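Local coordinates for protein pyruvate formate-lyase 2 (Archaeoglobus fulgidus, PDB 2F3O) that belongs to the glycyl radical enzymes related to pyruvate formate-lyase and glycerol dehydratase and probably acts as a lyase, though its exact reaction is unknown, at residues A[145-150]-A[499-504]; A[151-156]-A[436-441]; A[266-271]-A[509-514]; A[270-275]-A[422-427]; A[536-541]-A[617-622]. One frame throughout, in Å; residues are numbered along the deposited sequence.

Interaction 1: A[145-150]-A[499-504]; sequences FVLTEI and NVLSYA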
# COMPACT_ATOMS: atom_id res chain seq x y z
N PHE A 145 -5.76 35.90 8.86
CA PHE A 145 -6.33 35.06 7.80
C PHE A 145 -7.80 34.81 8.04
O PHE A 145 -8.27 34.91 9.18
CB PHE A 145 -5.59 33.70 7.67
CG PHE A 145 -5.28 33.02 8.99
CD1 PHE A 145 -6.26 32.34 9.69
CD2 PHE A 145 -4.00 33.04 9.50
CE1 PHE A 145 -5.98 31.72 10.90
CE2 PHE A 145 -3.70 32.41 10.71
CZ PHE A 145 -4.69 31.75 11.39
N VAL A 146 -8.54 34.43 7.01
CA VAL A 146 -9.81 33.76 7.29
C VAL A 146 -9.84 32.33 6.74
O VAL A 146 -9.30 32.05 5.67
CB VAL A 146 -11.08 34.64 6.95
CG1 VAL A 146 -10.75 35.74 5.97
CG2 VAL A 146 -12.26 33.81 6.48
N LEU A 147 -10.42 31.43 7.53
CA LEU A 147 -10.56 30.02 7.19
C LEU A 147 -12.02 29.71 6.92
O LEU A 147 -12.84 29.73 7.83
CB LEU A 147 -10.11 29.19 8.40
CG LEU A 147 -8.70 28.62 8.57
CD1 LEU A 147 -7.67 29.34 7.76
CD2 LEU A 147 -8.34 28.60 10.05
N THR A 148 -12.36 29.40 5.68
CA THR A 148 -13.77 29.27 5.33
C THR A 148 -14.33 27.89 5.52
O THR A 148 -15.53 27.71 5.41
CB THR A 148 -14.01 29.55 3.89
OG1 THR A 148 -13.55 28.43 3.14
CG2 THR A 148 -13.27 30.79 3.47
N GLU A 149 -13.50 26.89 5.80
CA GLU A 149 -14.02 25.51 5.88
C GLU A 149 -14.80 25.23 7.15
O GLU A 149 -15.28 24.12 7.34
CB GLU A 149 -12.90 24.49 5.71
CG GLU A 149 -12.32 24.48 4.32
CD GLU A 149 -11.01 23.73 4.25
OE1 GLU A 149 -10.73 23.10 3.21
OE2 GLU A 149 -10.25 23.77 5.24
N ILE A 150 -14.94 26.25 8.00
CA ILE A 150 -15.84 26.26 9.15
C ILE A 150 -17.26 26.09 8.63
O ILE A 150 -18.12 25.46 9.27
CB ILE A 150 -15.77 27.63 9.87
CG1 ILE A 150 -14.36 27.94 10.31
CG2 ILE A 150 -16.62 27.66 11.12
CD1 ILE A 150 -14.06 27.41 11.70
N ASN A 499 -6.38 21.79 7.61
CA ASN A 499 -6.31 20.35 7.70
C ASN A 499 -7.14 19.81 8.85
O ASN A 499 -7.86 18.82 8.69
CB ASN A 499 -4.88 19.88 7.80
CG ASN A 499 -4.20 19.86 6.45
OD1 ASN A 499 -4.88 19.83 5.42
ND2 ASN A 499 -2.88 19.88 6.42
N VAL A 500 -7.10 20.50 9.97
CA VAL A 500 -7.96 20.12 11.08
C VAL A 500 -9.41 20.25 10.66
O VAL A 500 -10.19 19.34 10.84
CB VAL A 500 -7.67 20.95 12.36
CG1 VAL A 500 -8.71 20.66 13.43
CG2 VAL A 500 -6.29 20.64 12.89
N LEU A 501 -9.74 21.36 10.00
CA LEU A 501 -11.09 21.58 9.50
C LEU A 501 -11.52 20.54 8.46
O LEU A 501 -12.71 20.22 8.39
CB LEU A 501 -11.19 22.98 8.91
CG LEU A 501 -11.78 24.13 9.73
CD1 LEU A 501 -12.09 23.68 11.11
CD2 LEU A 501 -10.88 25.36 9.76
N SER A 502 -10.58 20.03 7.66
CA SER A 502 -10.92 19.09 6.59
C SER A 502 -11.22 17.71 7.16
O SER A 502 -12.07 16.98 6.68
CB SER A 502 -9.81 19.00 5.55
OG SER A 502 -10.27 19.56 4.33
N TYR A 503 -10.50 17.39 8.22
CA TYR A 503 -10.78 16.22 9.01
C TYR A 503 -12.15 16.42 9.69
O TYR A 503 -12.97 15.49 9.73
CB TYR A 503 -9.65 16.08 10.00
CG TYR A 503 -9.81 15.03 11.06
CD1 TYR A 503 -10.22 13.73 10.77
CD2 TYR A 503 -9.48 15.33 12.38
CE1 TYR A 503 -10.33 12.78 11.76
CE2 TYR A 503 -9.59 14.40 13.38
CZ TYR A 503 -10.01 13.13 13.08
OH TYR A 503 -10.10 12.21 14.11
N ALA A 504 -12.41 17.64 10.16
CA ALA A 504 -13.66 17.96 10.84
C ALA A 504 -14.86 17.82 9.93
O ALA A 504 -15.91 17.31 10.36
CB ALA A 504 -13.61 19.36 11.42
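The backbones come together at Glu149 and Leu501, whose CA atoms lie 6.1 Å apart where the chain, having just left strand 145-147, passes the flank of helix 477-508. Leu501 carries most of the contact and illustrates how one branched side chain can fill the angle between a strand end and a helix. Its methyl CD2 leads: it lies 4.1 Å from Leu147 CG and equally near CB and CD2 of that leucine, the two side chains crossing obliquely. Ile150 starts out away from the helix, yet its CD1 returns to within 4.3 Å of the same Leu501 CD2. Farther back, Leu501 CG rests on the backbone, 4.2 Å from Ile150 N, and Leu501 CB is 3.9 Å from Glu149 CB.

Glu149 has CG anti to its carbonyl carbon and beside the backbone N (chi1 -68°), and beyond CG the chain is extended. Its OE2 is 3.9 Å from Leu501 CB, and its OE1 is 3.7 Å from Ser502 OG. No hydrogen bond joins the two segments. The buried acid is instead paired through OE2 with the hydroxyl of Ser498 and through OE1 with that of Ser438, so each oxygen has a partner.

Around this contact, Ala128 and Glu125 of helix 124-128 pack on Leu501 and Ile150 respectively. Strand 145-147 is the outermost strand, within this chain, of a mixed sheet, antiparallel to strand 435-445, while Asn499 and Tyr503 of helix 477-508 reach Gly186 and Ser194 of the second subunit.

Interaction 2: A[151-156]-A[436-441]; sequences AGISHV and FTSSDA. With GOL (glycerol), chain D.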
# COMPACT_ATOMS: atom_id res chain seq x y z
N ALA A 151 -17.47 26.65 7.44
CA ALA A 151 -18.79 26.74 6.86
C ALA A 151 -19.14 25.53 6.02
O ALA A 151 -20.29 25.37 5.61
CB ALA A 151 -18.88 28.00 6.02
N GLY A 152 -18.14 24.67 5.78
CA GLY A 152 -18.30 23.54 4.87
C GLY A 152 -17.31 23.65 3.72
O GLY A 152 -16.46 24.55 3.73
N ILE A 153 -17.40 22.76 2.73
CA ILE A 153 -16.42 22.77 1.65
C ILE A 153 -16.91 23.36 0.33
O ILE A 153 -16.43 24.41 -0.07
CB ILE A 153 -15.77 21.40 1.39
CG1 ILE A 153 -15.32 20.77 2.70
CG2 ILE A 153 -14.60 21.54 0.40
CD1 ILE A 153 -14.23 21.52 3.38
N SER A 154 -17.85 22.68 -0.34
CA SER A 154 -18.33 23.10 -1.66
C SER A 154 -17.20 23.42 -2.65
O SER A 154 -16.23 22.65 -2.75
CB SER A 154 -19.28 24.30 -1.55
OG SER A 154 -20.46 23.98 -0.85
N HIS A 155 -17.32 24.54 -3.36
CA HIS A 155 -16.29 24.98 -4.33
C HIS A 155 -15.82 23.92 -5.28
O HIS A 155 -14.65 23.57 -5.27
CB HIS A 155 -15.07 25.55 -3.61
CG HIS A 155 -15.36 26.78 -2.83
ND1 HIS A 155 -15.92 26.73 -1.57
CD2 HIS A 155 -15.20 28.08 -3.13
CE1 HIS A 155 -16.08 27.96 -1.13
NE2 HIS A 155 -15.67 28.80 -2.06
N VAL A 156 -16.72 23.38 -6.08
CA VAL A 156 -16.33 22.39 -7.05
C VAL A 156 -17.28 22.52 -8.22
O VAL A 156 -18.47 22.73 -8.02
CB VAL A 156 -16.34 20.94 -6.43
CG1 VAL A 156 -17.61 20.68 -5.66
CG2 VAL A 156 -16.11 19.88 -7.49
N PHE A 436 -11.35 17.61 -6.09
CA PHE A 436 -11.96 18.32 -5.02
C PHE A 436 -10.87 19.26 -4.58
O PHE A 436 -9.89 18.82 -3.95
CB PHE A 436 -12.31 17.36 -3.91
CG PHE A 436 -13.42 17.83 -3.00
CD1 PHE A 436 -14.57 18.40 -3.53
CD2 PHE A 436 -13.34 17.63 -1.62
CE1 PHE A 436 -15.60 18.78 -2.70
CE2 PHE A 436 -14.37 18.02 -0.80
CZ PHE A 436 -15.50 18.60 -1.34
N THR A 437 -11.01 20.54 -4.90
CA THR A 437 -9.90 21.47 -4.70
C THR A 437 -10.04 22.43 -3.54
O THR A 437 -9.10 23.17 -3.27
CB THR A 437 -9.64 22.30 -5.94
OG1 THR A 437 -10.79 23.10 -6.22
CG2 THR A 437 -9.33 21.39 -7.12
N SER A 438 -11.19 22.39 -2.84
CA SER A 438 -11.57 23.33 -1.75
C SER A 438 -11.05 24.71 -2.07
O SER A 438 -10.13 25.22 -1.41
CB SER A 438 -11.06 22.87 -0.38
OG SER A 438 -11.76 23.54 0.65
N SER A 439 -11.60 25.29 -3.12
CA SER A 439 -10.85 26.27 -3.84
C SER A 439 -10.77 27.62 -3.13
O SER A 439 -9.93 28.44 -3.47
CB SER A 439 -11.40 26.40 -5.24
OG SER A 439 -12.59 27.18 -5.20
N ASP A 440 -11.61 27.84 -2.13
CA ASP A 440 -11.44 29.03 -1.29
C ASP A 440 -11.35 28.61 0.15
O ASP A 440 -12.19 29.00 0.95
CB ASP A 440 -12.59 30.02 -1.46
CG ASP A 440 -12.19 31.44 -1.08
OD1 ASP A 440 -10.99 31.71 -0.94
OD2 ASP A 440 -13.08 32.30 -0.93
N ALA A 441 -10.34 27.82 0.49
CA ALA A 441 -10.31 27.23 1.81
C ALA A 441 -9.78 28.21 2.83
O ALA A 441 -10.19 28.18 4.00
CB ALA A 441 -9.50 25.98 1.80
C1 GOL D . -15.37 31.67 -4.76
O1 GOL D . -14.19 31.11 -4.25
C2 GOL D . -16.08 32.43 -3.65
O2 GOL D . -15.84 31.88 -2.37
C3 GOL D . -17.54 32.37 -4.03
O3 GOL D . -18.16 33.51 -3.50
O HOH W 1 -13.74 21.42 -3.59
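His155 and Asp440 meet beside a bound glycerol whose O2 both grip: it lies 3.1 Å from His155 NE2 and donates to Asp440 OD2, also at 3.1 Å. The glycerol, probably from the crystallisation liquor and held further by Glu428, Gln271 and Asn332, marks a pocket consistent with the substrate site of the glycyl radical barrel fold, as in the related glycerol dehydratases.

How a loop can present an imidazole precisely is seen in what fixes this ring. His155 CG stands anti to the carbonyl carbon, beside the backbone N (chi1 -64°). ND1 donates to Ile153 O, two residues back in the same loop, over 2.8 Å and almost straight at 173°, with the oxygen in the ring plane. One face of the ring receives Asp440 N, 3.7 Å above the plane and offset toward the rim, whereas glycerol O2 comes at the edge. Ser439 OG, close to His155 CB, bonds to Glu428 and Asp424. The ring and the carboxylate of Asp440 are turned 70° against each other, and Asp440 OD1 is held by Gln541.

Ile153, Val156 and Phe436 form an apolar part of the contact. Ile153 CG2 approaches the Phe436 ring obliquely, 3.5 Å from CZ, and Val156 CG1 meets the edge of that ring at CE1. A water bridges the two backbones, donating to His155 O at 2.9 Å and accepting from Ser438 N at 2.8 Å.

Interaction 3: A[266-271]-A[509-514]; sequences QENYEQ and KPTPLL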
# COMPACT_ATOMS: atom_id res chain seq x y z
N GLN A 266 -29.02 21.93 -1.20
CA GLN A 266 -29.73 21.62 0.03
C GLN A 266 -28.81 20.83 0.92
O GLN A 266 -29.04 20.74 2.12
CB GLN A 266 -31.01 20.84 -0.24
CG GLN A 266 -31.91 21.37 -1.35
CD GLN A 266 -32.21 22.85 -1.22
OE1 GLN A 266 -32.52 23.36 -0.14
NE2 GLN A 266 -32.10 23.56 -2.34
N GLU A 267 -27.76 20.28 0.32
CA GLU A 267 -26.77 19.51 1.07
C GLU A 267 -25.52 20.34 1.38
O GLU A 267 -24.99 20.31 2.48
CB GLU A 267 -26.38 18.26 0.27
CG GLU A 267 -25.15 17.51 0.80
CD GLU A 267 -24.73 16.35 -0.08
OE1 GLU A 267 -24.15 16.58 -1.16
OE2 GLU A 267 -25.01 15.20 0.32
N ASN A 268 -25.06 21.11 0.39
CA ASN A 268 -23.79 21.82 0.50
C ASN A 268 -24.01 23.29 0.56
O ASN A 268 -24.93 23.79 -0.11
CB ASN A 268 -22.94 21.54 -0.73
CG ASN A 268 -22.70 20.09 -0.91
OD1 ASN A 268 -21.80 19.52 -0.29
ND2 ASN A 268 -23.53 19.45 -1.73
N TYR A 269 -23.16 23.99 1.30
CA TYR A 269 -23.33 25.43 1.50
C TYR A 269 -23.11 26.24 0.21
O TYR A 269 -22.53 25.76 -0.75
CB TYR A 269 -22.56 25.93 2.74
CG TYR A 269 -21.18 26.47 2.50
CD1 TYR A 269 -20.85 27.76 2.90
CD2 TYR A 269 -20.20 25.69 1.87
CE1 TYR A 269 -19.58 28.27 2.68
CE2 TYR A 269 -18.93 26.20 1.63
CZ TYR A 269 -18.62 27.50 2.05
OH TYR A 269 -17.37 28.00 1.80
N GLU A 270 -23.62 27.47 0.23
CA GLU A 270 -23.89 28.33 -0.93
C GLU A 270 -22.74 28.69 -1.85
O GLU A 270 -22.97 29.31 -2.89
CB GLU A 270 -24.45 29.65 -0.43
CG GLU A 270 -24.95 29.56 0.99
CD GLU A 270 -23.92 29.99 2.05
OE1 GLU A 270 -23.09 30.89 1.78
OE2 GLU A 270 -23.96 29.41 3.17
N GLN A 271 -21.51 28.35 -1.49
CA GLN A 271 -20.38 28.87 -2.24
C GLN A 271 -19.86 27.98 -3.37
O GLN A 271 -19.33 26.89 -3.15
CB GLN A 271 -19.24 29.27 -1.31
CG GLN A 271 -19.67 30.16 -0.19
CD GLN A 271 -20.21 31.44 -0.70
OE1 GLN A 271 -19.55 32.11 -1.49
NE2 GLN A 271 -21.41 31.82 -0.26
N LYS A 509 -19.71 16.31 8.68
CA LYS A 509 -20.44 16.77 7.51
C LYS A 509 -19.88 16.08 6.26
O LYS A 509 -19.25 16.72 5.40
CB LYS A 509 -20.31 18.30 7.42
CG LYS A 509 -20.92 19.03 6.22
CD LYS A 509 -22.39 19.08 6.31
CE LYS A 509 -22.94 19.90 5.19
NZ LYS A 509 -24.29 19.39 4.83
N PRO A 510 -20.07 14.75 6.17
CA PRO A 510 -19.80 14.20 4.84
C PRO A 510 -20.96 14.58 3.89
O PRO A 510 -22.07 14.89 4.35
CB PRO A 510 -19.73 12.69 5.09
CG PRO A 510 -20.55 12.46 6.32
CD PRO A 510 -20.51 13.73 7.13
N THR A 511 -20.68 14.62 2.60
CA THR A 511 -21.66 15.12 1.65
C THR A 511 -21.91 14.15 0.49
O THR A 511 -21.35 14.32 -0.59
CB THR A 511 -21.22 16.49 1.11
OG1 THR A 511 -19.90 16.40 0.56
CG2 THR A 511 -21.23 17.54 2.23
N PRO A 512 -22.74 13.13 0.74
CA PRO A 512 -22.96 11.99 -0.16
C PRO A 512 -23.50 12.30 -1.55
O PRO A 512 -23.10 11.63 -2.49
CB PRO A 512 -23.99 11.14 0.59
CG PRO A 512 -23.93 11.59 1.99
CD PRO A 512 -23.52 13.01 1.98
N LEU A 513 -24.41 13.24 -1.70
CA LEU A 513 -24.90 13.55 -3.06
C LEU A 513 -23.79 14.12 -3.93
O LEU A 513 -23.57 13.62 -5.05
CB LEU A 513 -26.12 14.47 -3.05
CG LEU A 513 -26.68 14.88 -4.41
CD1 LEU A 513 -27.15 13.68 -5.20
CD2 LEU A 513 -27.80 15.89 -4.26
N LEU A 514 -23.07 15.11 -3.39
CA LEU A 514 -21.91 15.72 -4.02
C LEU A 514 -20.87 14.68 -4.36
O LEU A 514 -20.27 14.72 -5.44
CB LEU A 514 -21.32 16.78 -3.10
CG LEU A 514 -20.07 17.49 -3.63
CD1 LEU A 514 -20.38 18.19 -4.94
CD2 LEU A 514 -19.49 18.45 -2.61
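The flat carboxylate of Glu267 is met at its rim by two successive amides of helix 512-516: OE1 accepts from Leu514 N at 2.9 Å and OE2 from Leu513 N at 2.9 Å, each through the syn lone pair. Both bonds are fairly straight (160° and 158°). The anti lone pair of OE1 takes a third donor, Asn268 ND2 at 3.0 Å, tilted from the plane of its own amide; the same ND2 also bonds to Leu264 O. Glu267 CG lies anti to the backbone N (chi1 168°), and the chain runs extended beyond it to the helix end.

Asn268 OD1 lies against methyls, 3.3 Å from Thr511 CG2 and 3.4 Å from Leu514 CD2. Lys509 NZ donates to the backbone oxygen of Glu267, in the carbonyl plane, and also forms a salt bridge with Glu80.

Thr511 sits at the N-cap position, but its side chain makes no capping bond, and an acid from the end of helix 250-267 bonds the first-turn amides instead. Three N-H donors and the positive end of a helix would probably stabilise negative charge on this buried carboxylate.

Interaction 4: A[270-275]-A[422-427]; sequences EQAISM and TTDGCV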
# COMPACT_ATOMS: atom_id res chain seq x y z
N GLU A 270 -23.62 27.47 0.23
CA GLU A 270 -23.89 28.33 -0.93
C GLU A 270 -22.74 28.69 -1.85
O GLU A 270 -22.97 29.31 -2.89
CB GLU A 270 -24.45 29.65 -0.43
CG GLU A 270 -24.95 29.56 0.99
CD GLU A 270 -23.92 29.99 2.05
OE1 GLU A 270 -23.09 30.89 1.78
OE2 GLU A 270 -23.96 29.41 3.17
N GLN A 271 -21.51 28.35 -1.49
CA GLN A 271 -20.38 28.87 -2.24
C GLN A 271 -19.86 27.98 -3.37
O GLN A 271 -19.33 26.89 -3.15
CB GLN A 271 -19.24 29.27 -1.31
CG GLN A 271 -19.67 30.16 -0.19
CD GLN A 271 -20.21 31.44 -0.70
OE1 GLN A 271 -19.55 32.11 -1.49
NE2 GLN A 271 -21.41 31.82 -0.26
N ALA A 272 -20.03 28.48 -4.59
CA ALA A 272 -19.24 28.06 -5.73
C ALA A 272 -19.51 26.68 -6.29
O ALA A 272 -18.63 26.11 -6.91
CB ALA A 272 -17.75 28.26 -5.48
N ILE A 273 -20.70 26.16 -6.05
CA ILE A 273 -21.08 24.90 -6.66
C ILE A 273 -21.35 25.19 -8.13
O ILE A 273 -22.34 25.83 -8.46
CB ILE A 273 -22.34 24.33 -6.01
CG1 ILE A 273 -22.15 24.26 -4.50
CG2 ILE A 273 -22.66 22.96 -6.55
CD1 ILE A 273 -23.35 23.71 -3.80
N SER A 274 -20.47 24.73 -9.01
CA SER A 274 -20.46 25.22 -10.38
C SER A 274 -20.81 24.14 -11.39
O SER A 274 -20.89 22.96 -11.05
CB SER A 274 -19.10 25.81 -10.70
OG SER A 274 -18.77 26.81 -9.73
N MET A 275 -21.05 24.55 -12.63
CA MET A 275 -21.57 23.61 -13.62
C MET A 275 -20.54 23.15 -14.65
O MET A 275 -20.82 22.28 -15.47
CB MET A 275 -22.79 24.20 -14.31
CG MET A 275 -24.05 24.14 -13.47
SD MET A 275 -25.32 25.26 -14.09
CE MET A 275 -25.16 26.61 -12.91
N THR A 422 -11.66 23.14 -15.84
CA THR A 422 -12.83 23.94 -15.61
C THR A 422 -12.50 25.03 -14.60
O THR A 422 -11.44 25.05 -13.98
CB THR A 422 -13.96 23.10 -15.04
OG1 THR A 422 -15.15 23.91 -14.93
CG2 THR A 422 -13.56 22.56 -13.67
N THR A 423 -13.43 25.96 -14.46
CA THR A 423 -13.29 26.96 -13.46
C THR A 423 -14.45 26.79 -12.45
O THR A 423 -15.44 26.13 -12.75
CB THR A 423 -13.31 28.35 -14.11
OG1 THR A 423 -14.59 28.58 -14.67
CG2 THR A 423 -12.29 28.45 -15.26
N ASP A 424 -14.30 27.36 -11.27
CA ASP A 424 -15.40 27.46 -10.31
C ASP A 424 -15.19 28.70 -9.42
O ASP A 424 -14.05 29.19 -9.27
CB ASP A 424 -15.52 26.21 -9.44
CG ASP A 424 -14.26 25.94 -8.61
OD1 ASP A 424 -13.30 25.36 -9.16
OD2 ASP A 424 -14.23 26.31 -7.40
N GLY A 425 -16.28 29.19 -8.84
CA GLY A 425 -16.21 30.36 -7.97
C GLY A 425 -15.92 31.67 -8.69
O GLY A 425 -16.59 32.00 -9.65
N CYS A 426 -14.92 32.40 -8.22
CA CYS A 426 -14.44 33.56 -8.93
C CYS A 426 -13.48 33.23 -10.06
O CYS A 426 -13.80 33.41 -11.25
CB CYS A 426 -13.67 34.45 -7.98
SG CYS A 426 -14.54 34.82 -6.52
N VAL A 427 -12.27 32.82 -9.68
CA VAL A 427 -11.15 32.68 -10.63
C VAL A 427 -10.42 31.34 -10.52
O VAL A 427 -9.45 31.11 -11.24
CB VAL A 427 -10.09 33.82 -10.46
CG1 VAL A 427 -10.73 35.17 -10.52
CG2 VAL A 427 -9.32 33.67 -9.15
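Ala272 and Gly425 bring the two backbones closest, with CA atoms 4.4 Å apart and Ala272 CB 3.6 Å from Gly425 CA. The two residues that meet here are small. Gly425 has no side chain, and its positive phi of 70° favours glycine in its own right; Ala272 points its single methyl at the glycine's backbone.

Ser274 shows how a short side chain can be held by two backbone partners, one in its own segment and one outside. OG stands anti to the carbonyl carbon, beside the backbone N (chi1 -54°), and donates to Ala272 O over 2.9 Å, lying well above the plane of that carbonyl. The same OG is bonded to Ala334 N, outside the segment. Held in this way, it lies 3.3 Å from Asp424 CB, a contact with carbon rather than with the carboxylate, while Ser274 CB is 3.8 Å from Asp424 CB. No hydrogen bond crosses between the segments.

Asp424 places CG between its backbone N and carbonyl carbon (chi1 61°), and its OD2 finds Ser439, while Thr423 on the same strand pairs with His370.

Gly425 and Cys426 belong to a buried turn whose sequence and setting are consistent with the cysteine loop of glycyl radical enzymes. It joins strand 421-424 to the antiparallel strand 428-431. Strand 273-274 is paired with the parallel strand 156-157, whose Ala157 touches both Ser274 and Thr422, and helix 250-267 packs on the far side against Ile273 and Met275.

Interaction 5: A[536-541]-A[617-622]; sequences NFTGIQ and HRNFRG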
# COMPACT_ATOMS: atom_id res chain seq x y z
N ASN A 536 -6.86 15.80 -5.26
CA ASN A 536 -7.32 16.49 -4.04
C ASN A 536 -6.43 17.65 -3.72
O ASN A 536 -5.24 17.49 -3.58
CB ASN A 536 -7.35 15.56 -2.84
CG ASN A 536 -8.51 14.60 -2.87
OD1 ASN A 536 -9.54 14.82 -2.22
ND2 ASN A 536 -8.36 13.55 -3.64
N PHE A 537 -7.01 18.84 -3.60
CA PHE A 537 -6.21 20.03 -3.39
C PHE A 537 -6.88 20.88 -2.34
O PHE A 537 -8.02 20.62 -1.98
CB PHE A 537 -6.04 20.82 -4.69
CG PHE A 537 -5.07 20.19 -5.67
CD1 PHE A 537 -5.47 19.90 -6.97
CD2 PHE A 537 -3.76 19.89 -5.30
CE1 PHE A 537 -4.58 19.32 -7.88
CE2 PHE A 537 -2.87 19.31 -6.22
CZ PHE A 537 -3.28 19.03 -7.50
N THR A 538 -6.15 21.85 -1.80
CA THR A 538 -6.71 22.83 -0.88
C THR A 538 -6.23 24.22 -1.29
O THR A 538 -5.06 24.57 -1.08
CB THR A 538 -6.32 22.55 0.59
OG1 THR A 538 -6.78 21.25 0.96
CG2 THR A 538 -6.97 23.52 1.51
N GLY A 539 -7.13 25.01 -1.87
CA GLY A 539 -6.77 26.33 -2.40
C GLY A 539 -6.65 27.41 -1.34
O GLY A 539 -7.63 27.75 -0.70
N ILE A 540 -5.45 27.94 -1.12
CA ILE A 540 -5.34 29.08 -0.20
C ILE A 540 -4.78 30.32 -0.88
O ILE A 540 -3.96 30.20 -1.79
CB ILE A 540 -4.57 28.74 1.10
CG1 ILE A 540 -3.16 28.28 0.80
CG2 ILE A 540 -5.31 27.68 1.91
CD1 ILE A 540 -2.41 27.84 2.02
N GLN A 541 -5.26 31.50 -0.48
CA GLN A 541 -5.06 32.75 -1.26
C GLN A 541 -4.24 33.82 -0.59
O GLN A 541 -4.40 34.09 0.59
CB GLN A 541 -6.39 33.41 -1.59
CG GLN A 541 -7.09 32.83 -2.77
CD GLN A 541 -7.36 31.33 -2.66
OE1 GLN A 541 -6.64 30.53 -3.24
NE2 GLN A 541 -8.36 30.96 -1.88
N HIS A 617 2.99 21.85 0.92
CA HIS A 617 2.31 21.18 2.06
C HIS A 617 1.20 20.25 1.62
O HIS A 617 0.49 20.54 0.67
CB HIS A 617 1.68 22.17 3.02
CG HIS A 617 2.67 23.08 3.67
ND1 HIS A 617 3.12 22.90 4.96
CD2 HIS A 617 3.30 24.18 3.20
CE1 HIS A 617 3.98 23.85 5.26
NE2 HIS A 617 4.11 24.64 4.20
N ARG A 618 1.03 19.15 2.33
CA ARG A 618 -0.02 18.22 1.96
C ARG A 618 -1.25 18.35 2.81
O ARG A 618 -1.18 18.64 4.00
CB ARG A 618 0.41 16.77 2.05
CG ARG A 618 1.82 16.51 2.20
CD ARG A 618 1.87 15.22 2.88
NE ARG A 618 3.12 14.56 2.65
CZ ARG A 618 3.30 13.24 2.72
NH1 ARG A 618 2.27 12.44 3.01
NH2 ARG A 618 4.50 12.74 2.50
N ASN A 619 -2.40 18.10 2.21
CA ASN A 619 -3.62 18.19 2.95
C ASN A 619 -4.10 16.82 3.46
O ASN A 619 -3.52 15.76 3.14
CB ASN A 619 -4.69 18.90 2.13
CG ASN A 619 -5.11 18.11 0.90
OD1 ASN A 619 -4.59 17.02 0.63
ND2 ASN A 619 -6.06 18.64 0.14
N PHE A 620 -5.17 16.88 4.25
CA PHE A 620 -5.77 15.74 4.90
C PHE A 620 -6.33 14.77 3.90
O PHE A 620 -6.29 13.56 4.11
CB PHE A 620 -6.90 16.23 5.81
CG PHE A 620 -7.78 15.13 6.31
CD1 PHE A 620 -7.34 14.27 7.30
CD2 PHE A 620 -9.05 14.95 5.81
CE1 PHE A 620 -8.13 13.27 7.77
CE2 PHE A 620 -9.85 13.94 6.28
CZ PHE A 620 -9.38 13.10 7.27
N ARG A 621 -6.84 15.30 2.79
CA ARG A 621 -7.44 14.45 1.78
C ARG A 621 -6.41 13.81 0.87
O ARG A 621 -6.76 13.24 -0.15
CB ARG A 621 -8.51 15.19 0.96
CG ARG A 621 -9.79 15.46 1.72
CD ARG A 621 -10.76 16.30 0.91
NE ARG A 621 -10.46 17.72 1.02
CZ ARG A 621 -9.89 18.44 0.05
NH1 ARG A 621 -9.57 17.90 -1.12
NH2 ARG A 621 -9.65 19.73 0.28
N GLY A 622 -5.13 13.92 1.20
CA GLY A 622 -4.14 13.08 0.55
C GLY A 622 -3.51 13.63 -0.70
O GLY A 622 -2.80 12.92 -1.39
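A type I beta turn, Asn619 to Gly622, leads into the border strand 624-628 of the four-stranded mixed sheet and is tied by its side chains to Asn536, Phe537 and Thr538 of the neighbouring strand 535-543. The turn closes on itself through Gly622 N and Asn619 O, 3.1 Å apart, and Arg621 and Asn619 both point from it toward the strand.

Arg621 exemplifies end-on recognition of a peptide carbonyl. NH1 and NH2 both donate to Phe537 O, at 3.2 Å and 2.9 Å, coming from the same face of the carbonyl plane. The oxygen itself lies at the guanidinium edge, near the guanidinium plane. NH1 donates as well to Asn536 OD1 at 3.3 Å, in the plane of that amide carbonyl and on a lone pair, although the two flat groups as a whole are 42° apart. NH1 has a further, weak bond to Phe436 O, so that one arginine spans two adjacent strands.

Asn619 ND2 lies over one face of the guanidinium, 3.5 Å from its plane and offset toward the rim. CG of Asn619 is placed between the backbone N and the carbonyl carbon (chi1 66°), and OD1 turns to Gly623 N just past the turn. The other half of the amide makes the straightest bond across the contact, ND2 to Thr538 OG1 at 2.8 Å and 166°, with the hydroxyl oxygen in the amide plane.

In the fold
Interactions 1, 2 and 5 share one mixed sheet, ordered 145-147, 435-445, 535-543, 624-628, with centres 10 to 11 Å apart. Interactions 1 and 2 follow directly along 145-156, interaction 2 lying within the span of interaction 1; interaction 5 comes after both. Interactions 3 and 4 share Glu270 and Gln271, and both touch interaction 2, interaction 3 at Ser154 and His155, interaction 4 at 154-156 and at Ser439. Interaction 4 is the most central, about 5 Å from the chain centre, whereas interactions 1 and 5 also reach the second subunit. Interactions 2 and 4 border the glycerol pocket, probably the active site; the touching residues of 1, 3 and 5 surround it at a greater distance.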